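Putative cytochrome P450 154A1 (Streptomyces coelicolor, PDB 1ODO) belongs to the cytochrome P450 family of haem proteins, holding protoporphyrin IX with iron, with 4-phenyl-1H-imidazole bound in a pocket of the same chain. Local coordinates at residues H21-V35 with E313-P326. Residues are numbered along the deposited sequence; the frame is centred on the assembly and turned at random.
Sequences HRTLREGGPATWVDV and EPILASYAAANRHP. With HEM (protoporphyrin IX containing Fe), chain B.
The cytochrome P450 fold carries a mixed sheet beside its helical body, and here helix 17-25 and strand 30-35 of that sheet lie across strand 314-317 and the short helix 319-322. The two strands are not paired: their axes stay 8.8 Å apart at 97°, with strand 38-43 between them in the sheet order. Between the helices, Ala321 CA lies 4.2 Å from the His21 ring centroid, an off-centre CH-pi contact. His21 CE1 comes within 3.3 Å of Ala320 CB, while CD2 meets the CD methylene of Arg324, whose guanidinium forms a salt bridge through NH1 with Asp333 OD1. Arg22 NH1 bonds OD2 of the same carboxylate, so one aspartate bridges the two segments. Val35 CG2, set anti to the carbonyl carbon, meets Leu316 CD2 at 3.7 Å, and Val33 CG2 touches the same methyl more loosely. On the haem side, Tyr319 OH donates to propionate O1D at 2.5 Å, the oxygen lying at the ring edge. The bend at chi3 (-52°) brings the Arg25 guanidinium over the Arg324 carbonyl: Arg324 O sits over the centre of the Arg25 guanidinium, 3.4 Å above its plane. Arg25 NH1 donates to Ala321 O at 3.0 Å, on a lone pair in the carbonyl plane but bent to 138° at the hydrogen, and that oxygen also accepts from Arg324 N.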
loop_
_atom_site.group_PDB
_atom_site.type_symbol
_atom_site.label_atom_id
_atom_site.label_comp_id
_atom_site.label_asym_id
_atom_site.label_seq_id
_atom_site.Cartn_x
_atom_site.Cartn_y
_atom_site.Cartn_z
ATOM N N HIS A 21 16.884 5.840 1.314
ATOM C CA HIS A 21 16.503 6.227 2.675
ATOM C C HIS A 21 17.586 7.115 3.278
ATOM O O HIS A 21 17.306 8.169 3.845
ATOM C CB HIS A 21 16.356 5.012 3.601
ATOM C CG HIS A 21 15.276 4.056 3.207
ATOM N ND1 HIS A 21 14.194 4.425 2.440
ATOM C CD2 HIS A 21 15.095 2.749 3.513
ATOM C CE1 HIS A 21 13.391 3.386 2.289
ATOM N NE2 HIS A 21 13.914 2.357 2.932
ATOM N N ARG A 22 18.829 6.663 3.163
ATOM C CA ARG A 22 19.957 7.410 3.704
ATOM C C ARG A 22 20.141 8.765 3.040
ATOM O O ARG A 22 20.356 9.766 3.715
ATOM C CB ARG A 22 21.237 6.585 3.572
ATOM C CG ARG A 22 21.109 5.197 4.166
ATOM C CD ARG A 22 22.423 4.431 4.115
ATOM N NE ARG A 22 22.246 3.055 4.567
ATOM C CZ ARG A 22 21.714 2.712 5.739
ATOM N NH1 ARG A 22 21.302 3.646 6.590
ATOM N NH2 ARG A 22 21.590 1.431 6.062
ATOM N N THR A 23 20.051 8.791 1.715
ATOM C CA THR A 23 20.214 10.032 0.974
ATOM C C THR A 23 19.164 11.061 1.387
ATOM O O THR A 23 19.475 12.240 1.573
ATOM C CB THR A 23 20.123 9.770 -0.539
ATOM O OG1 THR A 23 21.106 8.791 -0.905
ATOM C CG2 THR A 23 20.375 11.052 -1.321
ATOM N N LEU A 24 17.921 10.619 1.539
ATOM C CA LEU A 24 16.864 11.535 1.933
ATOM C C LEU A 24 17.066 12.038 3.358
ATOM O O LEU A 24 16.974 13.236 3.617
ATOM C CB LEU A 24 15.497 10.856 1.819
ATOM C CG LEU A 24 14.910 10.703 0.413
ATOM C CD1 LEU A 24 13.694 9.773 0.453
ATOM C CD2 LEU A 24 14.517 12.084 -0.120
ATOM N N ARG A 25 17.345 11.128 4.287
ATOM C CA ARG A 25 17.545 11.540 5.669
ATOM C C ARG A 25 18.790 12.417 5.851
ATOM O O ARG A 25 18.939 13.102 6.863
ATOM C CB ARG A 25 17.594 10.314 6.593
ATOM C CG ARG A 25 16.220 9.641 6.795
ATOM C CD ARG A 25 16.157 8.939 8.147
ATOM N NE ARG A 25 17.299 8.047 8.309
ATOM C CZ ARG A 25 17.341 6.789 7.884
ATOM N NH1 ARG A 25 16.288 6.246 7.281
ATOM N NH2 ARG A 25 18.462 6.089 8.016
ATOM N N GLU A 26 19.671 12.401 4.858
ATOM C CA GLU A 26 20.896 13.195 4.893
ATOM C C GLU A 26 20.530 14.687 4.846
ATOM O O GLU A 26 21.300 15.546 5.279
ATOM C CB GLU A 26 21.754 12.826 3.679
ATOM C CG GLU A 26 23.092 13.497 3.577
ATOM C CD GLU A 26 23.842 13.064 2.325
ATOM O OE1 GLU A 26 23.833 11.854 2.019
ATOM O OE2 GLU A 26 24.441 13.932 1.653
ATOM N N GLY A 27 19.342 14.986 4.323
ATOM C CA GLY A 27 18.906 16.371 4.229
ATOM C C GLY A 27 18.198 16.914 5.458
ATOM O O GLY A 27 17.686 18.032 5.444
ATOM N N GLY A 28 18.176 16.133 6.530
ATOM C CA GLY A 28 17.514 16.583 7.739
ATOM C C GLY A 28 16.068 16.118 7.737
ATOM O O GLY A 28 15.714 15.184 7.008
ATOM N N PRO A 29 15.201 16.765 8.522
ATOM C CA PRO A 29 13.786 16.384 8.592
ATOM C C PRO A 29 13.031 16.420 7.267
ATOM O O PRO A 29 12.127 15.614 7.047
ATOM C CB PRO A 29 13.217 17.355 9.631
ATOM C CG PRO A 29 14.140 18.542 9.549
ATOM C CD PRO A 29 15.489 17.897 9.419
ATOM N N ALA A 30 13.407 17.338 6.380
ATOM C CA ALA A 30 12.742 17.450 5.085
ATOM C C ALA A 30 13.712 17.847 3.980
ATOM O O ALA A 30 14.708 18.529 4.228
ATOM C CB ALA A 30 11.605 18.474 5.173
ATOM N N THR A 31 13.413 17.413 2.756
ATOM C CA THR A 31 14.244 17.714 1.600
ATOM C C THR A 31 13.374 17.965 0.373
ATOM O O THR A 31 12.381 17.269 0.153
ATOM C CB THR A 31 15.201 16.543 1.252
ATOM O OG1 THR A 31 16.074 16.278 2.356
ATOM C CG2 THR A 31 16.038 16.895 0.027
ATOM N N TRP A 32 13.755 18.964 -0.416
ATOM C CA TRP A 32 13.028 19.319 -1.631
ATOM C C TRP A 32 13.456 18.268 -2.660
ATOM O O TRP A 32 14.642 18.146 -2.973
ATOM C CB TRP A 32 13.446 20.730 -2.076
ATOM C CG TRP A 32 12.656 21.335 -3.212
ATOM C CD1 TRP A 32 13.150 21.765 -4.412
ATOM C CD2 TRP A 32 11.257 21.654 -3.219
ATOM N NE1 TRP A 32 12.149 22.338 -5.163
ATOM C CE2 TRP A 32 10.977 22.283 -4.456
ATOM C CE3 TRP A 32 10.213 21.473 -2.303
ATOM C CZ2 TRP A 32 9.696 22.732 -4.797
ATOM C CZ3 TRP A 32 8.938 21.919 -2.644
ATOM C CH2 TRP A 32 8.693 22.542 -3.881
ATOM N N VAL A 33 12.500 17.494 -3.165
ATOM C CA VAL A 33 12.811 16.457 -4.144
ATOM C C VAL A 33 11.974 16.570 -5.413
ATOM O O VAL A 33 11.039 17.368 -5.495
ATOM C CB VAL A 33 12.578 15.037 -3.554
ATOM C CG1 VAL A 33 13.410 14.840 -2.286
ATOM C CG2 VAL A 33 11.092 14.840 -3.247
ATOM N N ASP A 34 12.327 15.758 -6.402
ATOM C CA ASP A 34 11.616 15.744 -7.667
ATOM C C ASP A 34 10.988 14.363 -7.817
ATOM O O ASP A 34 11.679 13.346 -7.742
ATOM C CB ASP A 34 12.572 16.002 -8.833
ATOM C CG ASP A 34 11.885 15.904 -10.177
ATOM O OD1 ASP A 34 11.702 16.951 -10.832
ATOM O OD2 ASP A 34 11.515 14.777 -10.572
ATOM N N VAL A 35 9.675 14.334 -8.007
ATOM C CA VAL A 35 8.947 13.078 -8.170
ATOM C C VAL A 35 8.356 13.092 -9.575
ATOM O O VAL A 35 7.286 13.655 -9.804
ATOM C CB VAL A 35 7.810 12.951 -7.130
ATOM C CG1 VAL A 35 7.087 11.614 -7.293
ATOM C CG2 VAL A 35 8.381 13.078 -5.729
ATOM N N GLU A 313 2.712 24.649 -1.762
ATOM C CA GLU A 313 3.779 23.717 -2.132
ATOM C C GLU A 313 3.410 22.298 -1.708
ATOM O O GLU A 313 2.752 22.101 -0.684
ATOM C CB GLU A 313 5.111 24.141 -1.506
ATOM C CG GLU A 313 5.633 25.460 -2.051
ATOM C CD GLU A 313 7.051 25.768 -1.608
ATOM O OE1 GLU A 313 7.411 25.434 -0.459
ATOM O OE2 GLU A 313 7.803 26.363 -2.406
ATOM N N PRO A 314 3.822 21.291 -2.499
ATOM C CA PRO A 314 3.515 19.890 -2.188
ATOM C C PRO A 314 4.353 19.291 -1.072
ATOM O O PRO A 314 5.478 19.724 -0.813
ATOM C CB PRO A 314 3.755 19.165 -3.520
ATOM C CG PRO A 314 3.724 20.265 -4.550
ATOM C CD PRO A 314 4.408 21.396 -3.842
ATOM N N ILE A 315 3.791 18.265 -0.440
ATOM C CA ILE A 315 4.435 17.558 0.661
ATOM C C ILE A 315 4.335 16.062 0.393
ATOM O O ILE A 315 3.238 15.527 0.233
ATOM C CB ILE A 315 3.734 17.874 1.993
ATOM C CG1 ILE A 315 3.883 19.362 2.309
ATOM C CG2 ILE A 315 4.307 17.000 3.112
ATOM C CD1 ILE A 315 3.027 19.835 3.472
ATOM N N LEU A 316 5.483 15.398 0.339
ATOM C CA LEU A 316 5.539 13.961 0.088
ATOM C C LEU A 316 5.921 13.195 1.353
ATOM O O LEU A 316 7.037 13.323 1.845
ATOM C CB LEU A 316 6.572 13.668 -1.004
ATOM C CG LEU A 316 6.735 12.204 -1.426
ATOM C CD1 LEU A 316 5.565 11.787 -2.316
ATOM C CD2 LEU A 316 8.057 12.047 -2.172
ATOM N N ALA A 317 4.999 12.398 1.878
ATOM C CA ALA A 317 5.282 11.628 3.084
ATOM C C ALA A 317 6.162 10.443 2.698
ATOM O O ALA A 317 5.737 9.573 1.937
ATOM C CB ALA A 317 3.980 11.139 3.714
ATOM N N SER A 318 7.391 10.424 3.209
ATOM C CA SER A 318 8.337 9.344 2.917
ATOM C C SER A 318 8.380 8.387 4.108
ATOM O O SER A 318 9.313 8.396 4.914
ATOM C CB SER A 318 9.719 9.939 2.627
ATOM O OG SER A 318 9.683 10.701 1.427
ATOM N N TYR A 319 7.347 7.554 4.188
ATOM C CA TYR A 319 7.174 6.568 5.249
ATOM C C TYR A 319 8.270 5.544 5.492
ATOM O O TYR A 319 8.636 5.290 6.645
ATOM C CB TYR A 319 5.848 5.844 5.022
ATOM C CG TYR A 319 4.647 6.755 5.129
ATOM C CD1 TYR A 319 3.560 6.610 4.270
ATOM C CD2 TYR A 319 4.580 7.740 6.115
ATOM C CE1 TYR A 319 2.432 7.421 4.391
ATOM C CE2 TYR A 319 3.456 8.555 6.248
ATOM C CZ TYR A 319 2.387 8.386 5.381
ATOM O OH TYR A 319 1.271 9.183 5.509
ATOM N N ALA A 320 8.777 4.938 4.423
ATOM C CA ALA A 320 9.828 3.935 4.554
ATOM C C ALA A 320 11.065 4.513 5.228
ATOM O O ALA A 320 11.612 3.906 6.150
ATOM C CB ALA A 320 10.188 3.368 3.183
ATOM N N ALA A 321 11.498 5.686 4.774
ATOM C CA ALA A 321 12.677 6.336 5.346
ATOM C C ALA A 321 12.411 6.761 6.786
ATOM O O ALA A 321 13.289 6.660 7.646
ATOM C CB ALA A 321 13.066 7.549 4.506
ATOM N N ALA A 322 11.194 7.234 7.043
ATOM C CA ALA A 322 10.809 7.677 8.378
ATOM C C ALA A 322 10.777 6.519 9.373
ATOM O O ALA A 322 11.146 6.685 10.538
ATOM C CB ALA A 322 9.441 8.359 8.328
ATOM N N ASN A 323 10.339 5.349 8.917
ATOM C CA ASN A 323 10.269 4.182 9.792
ATOM C C ASN A 323 11.650 3.769 10.293
ATOM O O ASN A 323 11.763 3.035 11.272
ATOM C CB ASN A 323 9.636 2.992 9.070
ATOM C CG ASN A 323 8.126 3.109 8.941
ATOM O OD1 ASN A 323 7.497 3.989 9.534
ATOM N ND2 ASN A 323 7.532 2.200 8.172
ATOM N N ARG A 324 12.693 4.237 9.611
ATOM C CA ARG A 324 14.069 3.913 9.988
ATOM C C ARG A 324 14.827 5.105 10.554
ATOM O O ARG A 324 16.058 5.086 10.634
ATOM C CB ARG A 324 14.821 3.352 8.774
ATOM C CG ARG A 324 14.389 1.933 8.369
ATOM C CD ARG A 324 14.750 1.652 6.915
ATOM N NE ARG A 324 14.472 0.279 6.488
ATOM C CZ ARG A 324 15.408 -0.650 6.309
ATOM N NH1 ARG A 324 16.685 -0.356 6.530
ATOM N NH2 ARG A 324 15.081 -1.860 5.875
ATOM N N HIS A 325 14.096 6.143 10.951
ATOM C CA HIS A 325 14.714 7.343 11.510
ATOM C C HIS A 325 15.373 6.976 12.839
ATOM O O HIS A 325 14.729 6.427 13.733
ATOM C CB HIS A 325 13.653 8.429 11.698
ATOM C CG HIS A 325 14.221 9.793 11.936
ATOM N ND1 HIS A 325 14.799 10.161 13.132
ATOM C CD2 HIS A 325 14.302 10.877 11.129
ATOM C CE1 HIS A 325 15.211 11.414 13.050
ATOM N NE2 HIS A 325 14.921 11.872 11.846
ATOM N N PRO A 326 16.674 7.283 12.984
ATOM C CA PRO A 326 17.457 6.983 14.187
ATOM C C PRO A 326 16.994 7.553 15.527
ATOM O O PRO A 326 17.420 7.069 16.578
ATOM C CB PRO A 326 18.865 7.437 13.802
ATOM C CG PRO A 326 18.605 8.578 12.874
ATOM C CD PRO A 326 17.480 8.044 12.012
HETATM C CHA HEM B . -4.730 4.685 2.549
HETATM C CHB HEM B . -7.560 0.862 1.805
HETATM C CHC HEM B . -3.779 -2.072 2.444
HETATM C CHD HEM B . -0.965 1.755 3.161
HETATM C C1A HEM B . -5.846 3.923 2.305
HETATM C C2A HEM B . -7.195 4.422 2.063
HETATM C C3A HEM B . -7.983 3.359 1.850
HETATM C C4A HEM B . -7.159 2.163 1.959
HETATM C CMA HEM B . -9.490 3.350 1.538
HETATM C CAA HEM B . -7.583 5.917 2.059
HETATM C CBA HEM B . -7.852 6.415 3.491
HETATM C CGA HEM B . -8.232 7.889 3.615
HETATM O O1A HEM B . -7.653 8.686 2.795
HETATM O O2A HEM B . -9.043 8.213 4.480
HETATM C C1B HEM B . -6.789 -0.266 1.904
HETATM C C2B HEM B . -7.286 -1.618 1.718
HETATM C C3B HEM B . -6.223 -2.453 1.898
HETATM C C4B HEM B . -5.071 -1.631 2.193
HETATM C CMB HEM B . -8.748 -1.978 1.380
HETATM C CAB HEM B . -6.175 -3.991 1.815
HETATM C CBB HEM B . -6.996 -4.712 2.897
HETATM C C1C HEM B . -2.676 -1.272 2.707
HETATM C C2C HEM B . -1.322 -1.792 2.955
HETATM C C3C HEM B . -0.527 -0.716 3.151
HETATM C C4C HEM B . -1.372 0.455 3.035
HETATM C CMC HEM B . -0.971 -3.313 2.958
HETATM C CAC HEM B . 0.994 -0.614 3.441
HETATM C CBC HEM B . 1.559 -1.540 4.525
HETATM C C1D HEM B . -1.723 2.888 3.055
HETATM C C2D HEM B . -1.237 4.243 3.180
HETATM C C3D HEM B . -2.292 5.071 2.999
HETATM C C4D HEM B . -3.446 4.231 2.775
HETATM C CMD HEM B . 0.233 4.622 3.452
HETATM C CAD HEM B . -2.247 6.607 3.002
HETATM C CBD HEM B . -2.000 7.317 4.338
HETATM C CGD HEM B . -1.939 8.800 4.040
HETATM O O1D HEM B . -0.848 9.378 4.122
HETATM O O2D HEM B . -3.010 9.339 3.680
HETATM N NA HEM B . -5.859 2.549 2.244
HETATM N NB HEM B . -5.427 -0.299 2.186
HETATM N NC HEM B . -2.678 0.099 2.768
HETATM N ND HEM B . -3.091 2.889 2.798
HETATM FE FE HEM B . -4.256 1.322 2.515
#